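Local atomic coordinates of starch synthase I (Hordeum vulgare, PDB entry 4HLN), a protein that belongs to the starch synthases, plant enzymes of the glycosyltransferase class built from two Rossmann-like domains in the GT-B arrangement. Residues I189-G193 against G194-V198; D234-F237 against R238-L242. All blocks are in the same frame, centred on the assembly; numbering follows the deposited sequence.

Interaction 1: residues I189-G193 against G194-V198; sequences IPCFG and GSHEV
Ile189 and His196 pair across the closing end of a beta hairpin made by strands 181-190 and 195-205. Ile189 N donates to His196 O at 2.7 Å, and His196 N returns a bond to Ile189 O at 2.8 Å. This is an antiparallel hydrogen-bonded pair, and both bonds are nearly straight. The side chains of this pair lie on the more closely packed face of the hairpin. There Ile189 CD1 meets Val198 CG1 at 3.9 Å, the two side chains crossing at a slant. Leu241 and Tyr244 of helix 235-252 also touch Ile189 on this side.

The other face is looser. Pro190 and Ser195 form the next pair, a non-hydrogen-bonded one with CA atoms 4.2 Å apart. Both residues are exposed, and little side-chain packing joins them.

Residues 191-194 make the turn. Cys191 N bonds to Gly194 O at 3.0 Å, but the donor sits well above the carbonyl plane. Phe192 and Gly193 both take positive phi as the chain reverses. The backbone of Gly194 takes angles that by themselves call for glycine.

The His196 side chain bends back to the turn through two weak bonds. Its CG stands beside the backbone N (chi1 -47°), which turns the ring edge back toward the loop carbonyls. Cys191 O and Phe192 O both lie at the edge of the ring, in its plane. NE2 gives each a weak hydrogen bond, 3.0 Å to Cys191 O and 3.5 Å to Phe192 O.

Interaction 2: residues D234-F237 against R238-L242; sequences DNQF and RYTLL
Asp234 O accepts from Arg238 N at 2.9 Å, and the same four-residue step joins Asn235 to Tyr239, Gln236 to Thr240 and Phe237 to Leu241 as helix 235-252 begins.

The Gln236 carbonyl has a second partner. Thr240 OG1 donates to Gln236 O at 2.6 Å, from the face of the carbonyl plane opposite to Thr240 N. The hydroxyl of Thr240 stands beside its own backbone N (chi1 -67°), which points it back down the helix to that oxygen.

Asn235 and Arg238 run side by side. Arg238 NH1 donates to Asn235 OD1 at 2.7 Å, nearly along the C=O axis, though the bond is bent at the hydrogen. The amide and guanidinium planes are nearly coplanar, 22° apart. Further bonds fix the guanidinium: NE donates to Ser217 O and NH1 also to Phe229 O.

Asp234 slants across the aliphatic part of the same arginine, with OD1 3.5 Å from Arg238 CD. Its OD1 is 4.3 Å from Arg238 NE and well out of the guanidinium plane, so here only the opposite charges are near. The salt bridge of this carboxylate is with Arg220.

Phe237 packs one turn back from Leu241. Leu241 CG lies over one face of the phenyl ring, and Leu241 CD1 is 3.7 Å from Phe237 CZ. The Tyr239 ring runs alongside Asn235, with CD1 3.4 Å from Asn235 O; its OH bonds to Tyr168 OH and Phe229 O.

The i to i+4 backbone bonds, the Thr240 OG1 bond and the i to i+3 pair of Asn235 with Arg238 belong to the first turns of an alpha-helix. Here the helix belongs to the alpha/beta catalytic domain of a starch synthase, the domain built round a mixed beta sheet.

How the interactions relate
Interaction 1 is the hairpin end and interaction 2 the start of helix 235-252; their centres are 11 Å apart and they touch directly. The Phe237 ring meets the rings of Phe192 and His196 edge-to-face. Phe192 CD2 is 3.4 Å from Phe237 CD1, and His196 ND1 is 3.6 Å from Phe237 CZ. Beside them Ile189 CD1 packs 3.8 Å from Leu241 CD2. The helix start thus lies against the outermost strand pair at one edge of the mixed sheet. All four segments lie in the starch synthase catalytic domain. Neither interaction includes residues of the glycan pocket, which runs from Phe556 to Ser596 in sequence.

Interaction 1: residues I189-G193 against G194-V198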
# COMPACT_ATOMS: atom_id res chain seq x y z
N ILE A 189 4.11 -29.98 -10.78
CA ILE A 189 2.89 -29.66 -10.05
C ILE A 189 1.68 -30.37 -10.64
O ILE A 189 1.31 -30.13 -11.79
CB ILE A 189 2.62 -28.16 -10.09
CG1 ILE A 189 3.86 -27.39 -9.62
CG2 ILE A 189 1.38 -27.83 -9.28
CD1 ILE A 189 3.87 -25.90 -10.02
N PRO A 190 1.06 -31.26 -9.86
CA PRO A 190 -0.16 -31.92 -10.34
C PRO A 190 -1.37 -30.99 -10.16
O PRO A 190 -1.76 -30.66 -9.04
CB PRO A 190 -0.26 -33.15 -9.43
CG PRO A 190 0.30 -32.64 -8.13
CD PRO A 190 1.40 -31.65 -8.48
N CYS A 191 -1.94 -30.56 -11.28
CA CYS A 191 -3.11 -29.70 -11.28
C CYS A 191 -3.56 -29.47 -12.71
O CYS A 191 -2.87 -29.84 -13.65
CB CYS A 191 -2.82 -28.36 -10.60
SG CYS A 191 -1.63 -27.30 -11.48
N PHE A 192 -4.73 -28.86 -12.86
CA PHE A 192 -5.28 -28.57 -14.18
C PHE A 192 -5.21 -29.71 -15.17
O PHE A 192 -4.69 -29.56 -16.29
CB PHE A 192 -4.66 -27.30 -14.74
CG PHE A 192 -5.15 -26.08 -14.05
CD1 PHE A 192 -6.21 -25.34 -14.59
CD2 PHE A 192 -4.61 -25.69 -12.82
CE1 PHE A 192 -6.70 -24.22 -13.95
CE2 PHE A 192 -5.08 -24.57 -12.17
CZ PHE A 192 -6.14 -23.83 -12.73
N GLY A 193 -5.76 -30.85 -14.74
CA GLY A 193 -5.87 -32.04 -15.57
C GLY A 193 -4.53 -32.47 -16.12
O GLY A 193 -4.34 -32.61 -17.33
N GLY A 194 -3.58 -32.68 -15.22
CA GLY A 194 -2.26 -33.09 -15.63
C GLY A 194 -1.18 -32.73 -14.64
O GLY A 194 -1.40 -32.66 -13.42
N SER A 195 0.01 -32.52 -15.18
CA SER A 195 1.17 -32.28 -14.36
C SER A 195 2.01 -31.26 -15.07
O SER A 195 2.41 -31.46 -16.22
CB SER A 195 1.94 -33.58 -14.19
OG SER A 195 2.86 -33.48 -13.12
N HIS A 196 2.27 -30.14 -14.42
CA HIS A 196 2.99 -29.06 -15.08
C HIS A 196 4.32 -28.76 -14.39
O HIS A 196 4.45 -28.81 -13.17
CB HIS A 196 2.11 -27.81 -15.15
CG HIS A 196 0.73 -28.09 -15.64
ND1 HIS A 196 0.33 -27.83 -16.94
CD2 HIS A 196 -0.34 -28.65 -15.02
CE1 HIS A 196 -0.93 -28.20 -17.09
NE2 HIS A 196 -1.36 -28.70 -15.94
N GLU A 197 5.32 -28.45 -15.19
CA GLU A 197 6.63 -28.22 -14.61
C GLU A 197 6.98 -26.76 -14.60
O GLU A 197 6.76 -26.06 -15.60
CB GLU A 197 7.70 -28.98 -15.38
CG GLU A 197 9.08 -28.71 -14.85
CD GLU A 197 10.13 -29.49 -15.62
OE1 GLU A 197 9.91 -30.70 -15.85
OE2 GLU A 197 11.16 -28.88 -15.99
N VAL A 198 7.52 -26.30 -13.48
CA VAL A 198 8.12 -24.98 -13.38
C VAL A 198 9.60 -25.16 -13.01
O VAL A 198 10.00 -26.21 -12.49
CB VAL A 198 7.41 -24.10 -12.33
CG1 VAL A 198 5.92 -23.97 -12.67
CG2 VAL A 198 7.56 -24.70 -10.95

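Interaction 2: residues D234-F237 against R238-L242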
# COMPACT_ATOMS: atom_id res chain seq x y z
N ASP A 234 -6.33 -17.80 -18.58
CA ASP A 234 -5.60 -18.81 -17.84
C ASP A 234 -4.93 -18.30 -16.56
O ASP A 234 -4.22 -19.04 -15.89
CB ASP A 234 -4.58 -19.51 -18.74
CG ASP A 234 -3.48 -18.59 -19.20
OD1 ASP A 234 -3.67 -17.36 -19.08
OD2 ASP A 234 -2.44 -19.10 -19.68
N ASN A 235 -5.17 -17.04 -16.21
CA ASN A 235 -4.67 -16.50 -14.95
C ASN A 235 -4.75 -17.46 -13.77
O ASN A 235 -3.74 -17.77 -13.13
CB ASN A 235 -5.40 -15.20 -14.60
CG ASN A 235 -4.75 -13.99 -15.21
OD1 ASN A 235 -3.64 -14.09 -15.74
ND2 ASN A 235 -5.42 -12.85 -15.15
N GLN A 236 -5.96 -17.93 -13.49
CA GLN A 236 -6.14 -18.81 -12.35
C GLN A 236 -5.10 -19.92 -12.37
O GLN A 236 -4.50 -20.24 -11.37
CB GLN A 236 -7.54 -19.39 -12.32
CG GLN A 236 -7.80 -20.30 -11.13
CD GLN A 236 -9.07 -21.11 -11.29
OE1 GLN A 236 -9.24 -21.84 -12.27
NE2 GLN A 236 -9.98 -20.98 -10.32
N PHE A 237 -4.87 -20.48 -13.55
CA PHE A 237 -3.86 -21.51 -13.73
C PHE A 237 -2.44 -20.99 -13.47
O PHE A 237 -1.63 -21.65 -12.78
CB PHE A 237 -4.00 -22.11 -15.13
CG PHE A 237 -2.81 -22.91 -15.57
CD1 PHE A 237 -2.48 -24.10 -14.94
CD2 PHE A 237 -2.01 -22.47 -16.62
CE1 PHE A 237 -1.38 -24.85 -15.35
CE2 PHE A 237 -0.90 -23.21 -17.04
CZ PHE A 237 -0.58 -24.40 -16.41
N ARG A 238 -2.12 -19.83 -14.04
CA ARG A 238 -0.77 -19.27 -13.93
C ARG A 238 -0.41 -19.06 -12.47
O ARG A 238 0.68 -19.42 -12.03
CB ARG A 238 -0.65 -17.92 -14.66
CG ARG A 238 -0.77 -17.96 -16.17
CD ARG A 238 -1.24 -16.61 -16.69
NE ARG A 238 -0.16 -15.77 -17.19
CZ ARG A 238 -0.08 -14.46 -16.99
NH1 ARG A 238 -1.01 -13.85 -16.28
NH2 ARG A 238 0.93 -13.76 -17.49
N TYR A 239 -1.34 -18.48 -11.72
CA TYR A 239 -1.03 -18.09 -10.35
C TYR A 239 -1.17 -19.24 -9.35
O TYR A 239 -0.59 -19.21 -8.27
CB TYR A 239 -1.80 -16.82 -9.99
CG TYR A 239 -1.26 -15.70 -10.82
CD1 TYR A 239 -1.99 -15.16 -11.87
CD2 TYR A 239 0.03 -15.22 -10.61
CE1 TYR A 239 -1.46 -14.14 -12.66
CE2 TYR A 239 0.57 -14.21 -11.37
CZ TYR A 239 -0.18 -13.66 -12.40
OH TYR A 239 0.38 -12.65 -13.16
N THR A 240 -1.90 -20.26 -9.76
CA THR A 240 -1.87 -21.55 -9.08
C THR A 240 -0.44 -22.13 -9.11
O THR A 240 0.07 -22.61 -8.10
CB THR A 240 -2.88 -22.53 -9.74
OG1 THR A 240 -4.20 -22.06 -9.48
CG2 THR A 240 -2.77 -23.94 -9.18
N LEU A 241 0.22 -22.05 -10.27
CA LEU A 241 1.58 -22.55 -10.40
C LEU A 241 2.48 -21.78 -9.45
O LEU A 241 3.30 -22.38 -8.73
CB LEU A 241 2.10 -22.39 -11.82
CG LEU A 241 1.41 -23.22 -12.90
CD1 LEU A 241 2.09 -23.03 -14.26
CD2 LEU A 241 1.34 -24.68 -12.52
N LEU A 242 2.30 -20.46 -9.45
CA LEU A 242 3.09 -19.57 -8.62
C LEU A 242 3.03 -20.05 -7.18
O LEU A 242 4.05 -20.10 -6.50
CB LEU A 242 2.55 -18.15 -8.70
CG LEU A 242 3.28 -17.23 -7.72
CD1 LEU A 242 4.80 -17.28 -7.96
CD2 LEU A 242 2.77 -15.82 -7.78